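Local structure of muramidase (Trichobolus zukalii, 6ZMV) at residues 154-159 with 170-175; 174-179 with 191-196; 94-99 with 137-142. The protein cleaves peptidoglycan as a fungal family GH25 muramidase (lysozyme), probably hydrolysing the glycan strands of bacterial cell walls. All coordinates share one frame; numbering follows the deposited sequence. Where two conformers were deposited one is given.

Interaction 1 (154-159 with 170-175)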
# COMPACT_ATOMS: atom_id res chain seq x y z
N CYS A 154 -8.25 6.68 5.62
CA CYS A 154 -7.19 5.87 5.03
C CYS A 154 -6.50 6.61 3.94
O CYS A 154 -7.13 7.00 2.95
CB CYS A 154 -7.81 4.61 4.48
SG CYS A 154 -8.63 3.54 5.69
N PRO A 155 -5.17 6.85 4.03
CA PRO A 155 -4.48 7.53 2.93
C PRO A 155 -4.61 6.74 1.63
O PRO A 155 -4.52 5.51 1.64
CB PRO A 155 -3.02 7.53 3.35
CG PRO A 155 -3.13 7.55 4.88
CD PRO A 155 -4.29 6.63 5.17
N LEU A 156 -4.83 7.46 0.53
CA LEU A 156 -4.99 6.86 -0.81
C LEU A 156 -3.66 6.74 -1.50
O LEU A 156 -2.93 7.73 -1.65
CB LEU A 156 -5.96 7.72 -1.62
CG LEU A 156 -6.11 7.36 -3.09
CD1 LEU A 156 -6.71 5.98 -3.27
CD2 LEU A 156 -6.90 8.40 -3.82
N VAL A 157 -3.36 5.54 -1.98
CA VAL A 157 -2.25 5.28 -2.93
C VAL A 157 -2.90 5.00 -4.27
O VAL A 157 -3.60 3.99 -4.42
CB VAL A 157 -1.33 4.16 -2.46
CG1 VAL A 157 -0.16 4.01 -3.41
CG2 VAL A 157 -0.86 4.42 -1.02
N LEU A 158 -2.81 5.93 -5.20
CA LEU A 158 -3.53 5.88 -6.47
C LEU A 158 -2.58 5.46 -7.59
O LEU A 158 -1.55 6.09 -7.80
CB LEU A 158 -4.11 7.23 -6.77
CG LEU A 158 -5.01 7.35 -7.99
CD1 LEU A 158 -6.17 6.37 -7.98
CD2 LEU A 158 -5.53 8.77 -8.13
N ALA A 159 -2.97 4.42 -8.31
CA ALA A 159 -2.18 3.94 -9.46
C ALA A 159 -2.74 4.55 -10.73
O ALA A 159 -3.92 4.36 -11.01
CB ALA A 159 -2.20 2.44 -9.53
N GLY A 170 -13.44 8.12 -5.10
CA GLY A 170 -13.89 7.82 -3.74
C GLY A 170 -14.04 9.04 -2.87
O GLY A 170 -14.06 8.87 -1.66
N GLY A 171 -14.15 10.24 -3.41
CA GLY A 171 -14.26 11.39 -2.52
C GLY A 171 -13.01 11.68 -1.73
O GLY A 171 -13.04 12.57 -0.86
N TRP A 172 -11.90 11.02 -2.03
CA TRP A 172 -10.60 11.46 -1.43
C TRP A 172 -10.27 12.85 -1.91
O TRP A 172 -10.58 13.21 -3.05
CB TRP A 172 -9.53 10.45 -1.80
CG TRP A 172 -9.32 9.29 -0.87
CD1 TRP A 172 -8.66 9.34 0.33
CD2 TRP A 172 -9.71 7.93 -1.02
NE1 TRP A 172 -8.62 8.12 0.91
CE2 TRP A 172 -9.23 7.21 0.09
CE3 TRP A 172 -10.37 7.24 -2.04
CZ2 TRP A 172 -9.43 5.82 0.21
CZ3 TRP A 172 -10.60 5.89 -1.90
CH2 TRP A 172 -10.09 5.18 -0.80
N GLY A 173 -9.60 13.58 -1.09
CA GLY A 173 -9.31 14.94 -1.66
C GLY A 173 -8.21 14.89 -2.75
O GLY A 173 -8.06 15.74 -3.63
N TYR A 174 -7.33 13.98 -2.54
CA TYR A 174 -6.02 13.88 -3.17
C TYR A 174 -5.49 12.51 -2.83
O TYR A 174 -5.89 11.89 -1.84
CB TYR A 174 -5.03 14.95 -2.66
CG TYR A 174 -4.99 15.00 -1.15
CD1 TYR A 174 -5.89 15.74 -0.41
CD2 TYR A 174 -4.05 14.25 -0.48
CE1 TYR A 174 -5.86 15.70 0.96
CE2 TYR A 174 -4.05 14.17 0.90
CZ TYR A 174 -4.95 14.90 1.62
OH TYR A 174 -4.92 14.86 2.98
N GLN A 175 -4.56 12.04 -3.66
CA GLN A 175 -3.77 10.84 -3.33
C GLN A 175 -2.62 11.25 -2.41
O GLN A 175 -2.00 12.29 -2.60
CB GLN A 175 -3.24 10.20 -4.62
CG GLN A 175 -1.93 10.75 -5.19
CD GLN A 175 -1.90 12.15 -5.73
OE1 GLN A 175 -0.80 12.69 -6.07
NE2 GLN A 175 -3.04 12.72 -5.92
O HOH W 1 -5.04 10.49 0.51
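Leu156 lies over one face of the Trp172 indole, its CB in a CH-pi contact 3.5 Å from the centroid of the five-membered ring and only 3° off the ring normal. CG stands anti to the backbone N (chi1 172°), and beyond it both methyls also reach the indole. CD2 settles 3.9 Å from Trp172 CB, near the root of the ring, while CD1 comes to 4.1 Å from Trp172 CZ3 on the six-membered part. The two side chains cross obliquely.

At its edge the same indole is pinned by a hydrogen bond: Trp172 NE1 donates to Cys154 O over 2.8 Å, the acceptor sitting close to the ring plane and NE1 lying nearly along the C=O axis. Face packing and edge bond together fix the ring's rotation, and Trp140 meets it edge-to-face. All this belongs to the TIM-barrel fold of GH25 enzymes. Strand 156-159 is one of the barrel strands, and 170-175 is the last part of the helix-free connection that carries the chain on to its parallel neighbour, strand 177-181.

Nearer that neighbour, one water spans the two segments, accepting from Leu156 N at 3.0 Å and donating to Tyr174 O at 2.9 Å. Farther along the strand, Leu158 CB meets Gln175 CB at 3.8 Å. Past that methylene the glutamine leads away from the strand, its chain bent at chi2 (-67°), while the side chain also touches Ile168.

Interaction 2 (174-179 with 191-196)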
# COMPACT_ATOMS: atom_id res chain seq x y z
N TYR A 174 -7.33 13.98 -2.54
CA TYR A 174 -6.02 13.88 -3.17
C TYR A 174 -5.49 12.51 -2.83
O TYR A 174 -5.89 11.89 -1.84
CB TYR A 174 -5.03 14.95 -2.66
CG TYR A 174 -4.99 15.00 -1.15
CD1 TYR A 174 -5.89 15.74 -0.41
CD2 TYR A 174 -4.05 14.25 -0.48
CE1 TYR A 174 -5.86 15.70 0.96
CE2 TYR A 174 -4.05 14.17 0.90
CZ TYR A 174 -4.95 14.90 1.62
OH TYR A 174 -4.92 14.86 2.98
N GLN A 175 -4.56 12.04 -3.66
CA GLN A 175 -3.77 10.84 -3.33
C GLN A 175 -2.62 11.25 -2.41
O GLN A 175 -2.00 12.29 -2.60
CB GLN A 175 -3.24 10.20 -4.62
CG GLN A 175 -1.93 10.75 -5.19
CD GLN A 175 -1.90 12.15 -5.73
OE1 GLN A 175 -0.80 12.69 -6.07
NE2 GLN A 175 -3.04 12.72 -5.92
N THR A 176 -2.33 10.41 -1.44
CA THR A 176 -1.13 10.54 -0.61
C THR A 176 0.11 10.10 -1.38
O THR A 176 1.20 10.72 -1.25
CB THR A 176 -1.36 9.84 0.72
OG1 THR A 176 -2.43 10.48 1.41
CG2 THR A 176 -0.13 9.83 1.57
N ILE A 177 0.01 9.02 -2.11
CA ILE A 177 1.09 8.48 -2.95
C ILE A 177 0.48 8.21 -4.31
O ILE A 177 -0.64 7.70 -4.39
CB ILE A 177 1.78 7.26 -2.31
CG1 ILE A 177 2.43 7.60 -0.97
CG2 ILE A 177 2.78 6.59 -3.27
CD1 ILE A 177 2.78 6.41 -0.10
N TRP A 178 1.23 8.48 -5.37
CA TRP A 178 0.91 8.14 -6.76
C TRP A 178 1.87 7.08 -7.25
O TRP A 178 3.09 7.33 -7.27
CB TRP A 178 1.02 9.42 -7.57
CG TRP A 178 0.79 9.32 -9.03
CD1 TRP A 178 0.14 8.38 -9.75
CD2 TRP A 178 1.25 10.27 -9.99
NE1 TRP A 178 0.12 8.68 -11.08
CE2 TRP A 178 0.81 9.85 -11.26
CE3 TRP A 178 2.02 11.44 -9.89
CZ2 TRP A 178 1.17 10.54 -12.43
CZ3 TRP A 178 2.29 12.16 -11.03
CH2 TRP A 178 1.85 11.72 -12.28
N GLN A 179 1.37 5.95 -7.69
CA GLN A 179 2.15 4.92 -8.39
C GLN A 179 2.04 5.25 -9.87
O GLN A 179 0.97 5.06 -10.46
CB GLN A 179 1.69 3.52 -8.06
CG GLN A 179 2.65 2.47 -8.59
CD GLN A 179 2.06 1.07 -8.53
OE1 GLN A 179 1.08 0.79 -9.27
NE2 GLN A 179 2.57 0.30 -7.61
N ASP A 191 6.90 5.24 -7.40
CA ASP A 191 5.93 5.97 -6.58
C ASP A 191 6.41 7.40 -6.31
O ASP A 191 7.59 7.67 -6.30
CB ASP A 191 5.67 5.24 -5.26
CG ASP A 191 5.09 3.86 -5.45
OD1 ASP A 191 3.92 3.77 -5.84
OD2 ASP A 191 5.82 2.87 -5.24
N SER A 192 5.44 8.27 -6.05
CA SER A 192 5.72 9.66 -5.66
C SER A 192 4.79 10.08 -4.52
O SER A 192 3.55 9.98 -4.67
CB SER A 192 5.52 10.59 -6.85
OG SER A 192 5.87 11.92 -6.53
N PHE A 193 5.38 10.50 -3.42
CA PHE A 193 4.59 11.00 -2.30
C PHE A 193 4.21 12.46 -2.56
O PHE A 193 5.02 13.25 -3.03
CB PHE A 193 5.40 10.87 -1.03
CG PHE A 193 4.82 11.60 0.15
CD1 PHE A 193 3.78 11.04 0.88
CD2 PHE A 193 5.27 12.87 0.47
CE1 PHE A 193 3.20 11.72 1.92
CE2 PHE A 193 4.65 13.58 1.50
CZ PHE A 193 3.65 12.98 2.24
N ASN A 194 2.98 12.77 -2.20
CA ASN A 194 2.37 14.11 -2.42
C ASN A 194 2.76 15.10 -1.31
O ASN A 194 2.05 15.27 -0.32
CB ASN A 194 0.88 13.90 -2.51
CG ASN A 194 0.09 15.11 -2.93
OD1 ASN A 194 0.62 16.21 -2.85
ND2 ASN A 194 -1.16 14.99 -3.32
N GLY A 195 3.83 15.78 -1.54
CA GLY A 195 4.40 16.71 -0.57
C GLY A 195 5.88 16.48 -0.31
O GLY A 195 6.54 15.75 -1.05
N SER A 196 6.36 17.14 0.69
CA SER A 196 7.81 17.22 0.94
C SER A 196 8.29 16.05 1.84
O SER A 196 7.47 15.34 2.42
CB SER A 196 8.15 18.53 1.64
OG SER A 196 7.75 18.50 2.98
O HOH W 2 1.94 12.09 -5.54
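Trp178 and Ser192 exchange both of their backbone hydrogen bonds, Trp178 N to Ser192 O and Ser192 N to Trp178 O, each 2.8 Å long. A third bond runs from Asn194 N to Thr176 O at 2.9 Å and is nearly straight, with 169° at the hydrogen. Between and beyond these lie the non-hydrogen-bonded pairs Ile177 with Phe193 and Gln179 with Asp191.

The one direct side-chain hydrogen bond of the contact comes from Asn194, at the centre of an inverse gamma turn just past the strand. Its CG stands anti to the backbone N (chi1 -171°), and ND2 donates to Gln175 O at 2.9 Å, with the acceptor close to the amide plane. An alanine here would probably leave Gln175 O without this donor and the start of the hairpin less firmly tied. A water adds a second link, donating to both Gln175 OE1 and Ser192 O.

The two strands form an antiparallel beta hairpin, their axes 164° apart. Strand 189-193 also pairs antiparallel with strand 2-7, so the hairpin closes the curled sheet of the GH25 TIM barrel.

Apolar contacts gather on the face with Ile177 and Phe193. Ile177 CG1 meets the edge of the phenyl ring at CD1, 4.1 Å away, while Thr176 CG2 approaches Phe193 CE1 to 3.8 Å. Helix 197-205 packs on the same ring through Leu200 and Leu203.

Among the polar groups, Asp191 OD1 rests 3.2 Å from Gln179 CB, against the aliphatic part of the glutamine. The amide of Gln179 is engaged elsewhere: OE1 accepts from the hydroxyls of Tyr134 and Tyr161, and NE2 donates to Asp6 OD2. That carboxylate also lies close to Asp191 OD2.

Interaction 3 (94-99 with 137-142)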
# COMPACT_ATOMS: atom_id res chain seq x y z
N LEU A 94 -3.10 -1.66 2.12
CA LEU A 94 -4.05 -2.63 1.58
C LEU A 94 -4.10 -2.51 0.07
O LEU A 94 -4.50 -1.46 -0.44
CB LEU A 94 -5.43 -2.39 2.16
CG LEU A 94 -6.54 -3.28 1.65
CD1 LEU A 94 -6.30 -4.75 1.87
CD2 LEU A 94 -7.86 -2.89 2.20
N ASP A 95 -3.63 -3.52 -0.64
CA ASP A 95 -3.48 -3.51 -2.12
C ASP A 95 -4.69 -4.15 -2.79
O ASP A 95 -4.81 -5.36 -2.79
CB ASP A 95 -2.19 -4.24 -2.51
CG ASP A 95 -2.02 -4.47 -3.99
OD1 ASP A 95 -2.85 -3.94 -4.75
OD2 ASP A 95 -1.09 -5.20 -4.39
N MET A 96 -5.57 -3.33 -3.35
CA MET A 96 -6.76 -3.81 -4.07
C MET A 96 -6.42 -3.89 -5.56
O MET A 96 -6.00 -2.92 -6.19
CB MET A 96 -7.95 -2.88 -3.83
CG MET A 96 -8.30 -2.66 -2.39
SD MET A 96 -8.41 -4.09 -1.33
CE MET A 96 -9.76 -5.00 -2.06
N GLU A 97 -6.62 -5.06 -6.12
CA GLU A 97 -6.17 -5.41 -7.48
C GLU A 97 -7.33 -6.08 -8.21
O GLU A 97 -8.19 -6.72 -7.54
CB GLU A 97 -5.07 -6.48 -7.40
CG GLU A 97 -3.79 -6.07 -6.73
CD GLU A 97 -2.87 -5.34 -7.67
OE1 GLU A 97 -2.19 -4.44 -7.15
OE2 GLU A 97 -2.86 -5.62 -8.90
N TYR A 98 -7.30 -6.05 -9.52
CA TYR A 98 -8.21 -6.89 -10.29
C TYR A 98 -8.00 -8.35 -9.91
O TYR A 98 -6.85 -8.79 -9.72
CB TYR A 98 -7.97 -6.67 -11.76
CG TYR A 98 -8.40 -5.32 -12.23
CD1 TYR A 98 -9.71 -5.07 -12.57
CD2 TYR A 98 -7.52 -4.27 -12.31
CE1 TYR A 98 -10.15 -3.82 -12.95
CE2 TYR A 98 -7.93 -3.01 -12.70
CZ TYR A 98 -9.24 -2.79 -13.04
OH TYR A 98 -9.60 -1.55 -13.49
N GLY A 99 -9.10 -9.10 -9.80
CA GLY A 99 -9.10 -10.53 -9.42
C GLY A 99 -8.53 -11.41 -10.52
O GLY A 99 -8.41 -10.95 -11.69
N TYR A 137 -8.23 3.98 -10.35
CA TYR A 137 -9.46 4.77 -10.35
C TYR A 137 -10.64 3.88 -10.78
O TYR A 137 -11.65 3.81 -10.07
CB TYR A 137 -9.32 5.93 -11.33
CG TYR A 137 -10.59 6.74 -11.47
CD1 TYR A 137 -10.83 7.74 -10.56
CD2 TYR A 137 -11.49 6.53 -12.49
CE1 TYR A 137 -11.98 8.49 -10.63
CE2 TYR A 137 -12.61 7.30 -12.57
CZ TYR A 137 -12.88 8.26 -11.63
OH TYR A 137 -14.00 9.04 -11.72
N TYR A 138 -10.52 3.20 -11.91
CA TYR A 138 -11.68 2.43 -12.40
C TYR A 138 -11.97 1.23 -11.50
O TYR A 138 -13.15 0.90 -11.37
CB TYR A 138 -11.54 2.02 -13.86
CG TYR A 138 -11.54 3.22 -14.75
CD1 TYR A 138 -12.70 3.96 -14.90
CD2 TYR A 138 -10.41 3.66 -15.38
CE1 TYR A 138 -12.75 5.10 -15.69
CE2 TYR A 138 -10.43 4.81 -16.14
CZ TYR A 138 -11.59 5.54 -16.29
OH TYR A 138 -11.52 6.69 -17.06
N TRP A 139 -10.97 0.63 -10.88
CA TRP A 139 -11.19 -0.46 -9.94
C TRP A 139 -12.08 0.05 -8.81
O TRP A 139 -13.06 -0.54 -8.42
CB TRP A 139 -9.87 -1.07 -9.40
CG TRP A 139 -10.12 -2.32 -8.64
CD1 TRP A 139 -10.08 -3.58 -9.17
CD2 TRP A 139 -10.56 -2.46 -7.28
NE1 TRP A 139 -10.41 -4.50 -8.22
CE2 TRP A 139 -10.76 -3.85 -7.07
CE3 TRP A 139 -10.84 -1.59 -6.23
CZ2 TRP A 139 -11.25 -4.35 -5.87
CZ3 TRP A 139 -11.29 -2.10 -5.03
CH2 TRP A 139 -11.54 -3.46 -4.87
N TRP A 140 -11.71 1.19 -8.24
CA TRP A 140 -12.48 1.70 -7.06
C TRP A 140 -13.91 2.03 -7.50
O TRP A 140 -14.86 1.75 -6.77
CB TRP A 140 -11.76 2.94 -6.50
CG TRP A 140 -12.28 3.33 -5.16
CD1 TRP A 140 -13.22 4.25 -4.84
CD2 TRP A 140 -12.01 2.60 -3.94
NE1 TRP A 140 -13.51 4.19 -3.50
CE2 TRP A 140 -12.79 3.18 -2.94
CE3 TRP A 140 -11.16 1.55 -3.60
CZ2 TRP A 140 -12.76 2.73 -1.63
CZ3 TRP A 140 -11.11 1.11 -2.30
CH2 TRP A 140 -11.93 1.68 -1.36
N VAL A 141 -14.04 2.68 -8.66
CA VAL A 141 -15.38 3.08 -9.11
C VAL A 141 -16.25 1.83 -9.27
O VAL A 141 -17.36 1.75 -8.69
CB VAL A 141 -15.32 3.90 -10.39
CG1 VAL A 141 -16.70 4.06 -11.00
CG2 VAL A 141 -14.62 5.23 -10.20
N GLU A 142 -15.81 0.85 -10.04
CA GLU A 142 -16.69 -0.32 -10.32
C GLU A 142 -16.84 -1.20 -9.08
O GLU A 142 -17.92 -1.67 -8.80
CB GLU A 142 -16.08 -1.16 -11.42
CG GLU A 142 -16.83 -2.45 -11.70
CD GLU A 142 -16.35 -3.27 -12.85
OE1 GLU A 142 -17.08 -4.21 -13.19
OE2 GLU A 142 -15.18 -3.14 -13.25
O HOH W 3 -8.19 0.69 -11.97
O HOH W 4 -12.72 -1.82 -12.77
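Trp139 sends its indole between Met96 and Tyr98, where the chain leaves strand 93-95 of the TIM barrel; the indole comes from helix 137-144, which follows the adjacent parallel strand 132-136. Asp95 and Glu97 form an Asp-x-Glu sequence at this strand end, a pattern that in GH25 relatives carries catalytic acids. Glycerol bound to Glu97 OE1 is consistent with a pocket here.

With Tyr98 the tryptophan makes a T-shaped stack. Trp139 CG is anti to its backbone N (chi1 -170°), and the five-membered ring turns its edge to the phenol, CD1 standing 3.7 Å above the centre of one face. The planes are 85° apart.

Met96 takes a broad face instead. Its CB lies over the six-membered ring of Trp139, 3.8 Å from the centroid, in a CH-pi contact. The chain then folds at both chi2 and chi3; the latter, at -63°, brings CE back to within 3.7 Å of Trp139 CH2, so the start and the tip of the methionine pack on the same indole while Met112 of helix 109-127 touches both residues. Trp139 NE1 is hydrogen-bonded to Ser103 O, which helps to fix the ring's rotation.

Beyond the phenol ring, two waters join Tyr98 OH to the helix. One, 3.1 Å from that hydroxyl, accepts from Trp139 N at 3.0 Å, an amide in the first turn. The other lies 3.2 Å from Tyr98 OH and donates to Glu142 OE2 at 2.8 Å.

How the interactions relate
Interactions 1 and 2 are neighbours, their centres about 9 Å apart, and share Tyr174 and Gln175. Segment 154-159 joins segment 174-179 through probable backbone hydrogen bonds, Leu156 O to Thr176 N at 2.8 Å and Leu158 N to Ile177 O at 2.9 Å. Interaction 3, centred about 12 Å from interaction 1, meets it through two indoles, Trp172 CZ3 lying 3.6 Å from Trp140 CE2. Interactions 2 and 3 do not touch, with nearest atoms about 7 Å apart, yet both reach the same barrel sheet. The side chains of Glu97 and Gln179 each lie about 3 Å from bound glycerol, probably from the crystallisation liquor, though it may mark a substrate pocket that both contacts border.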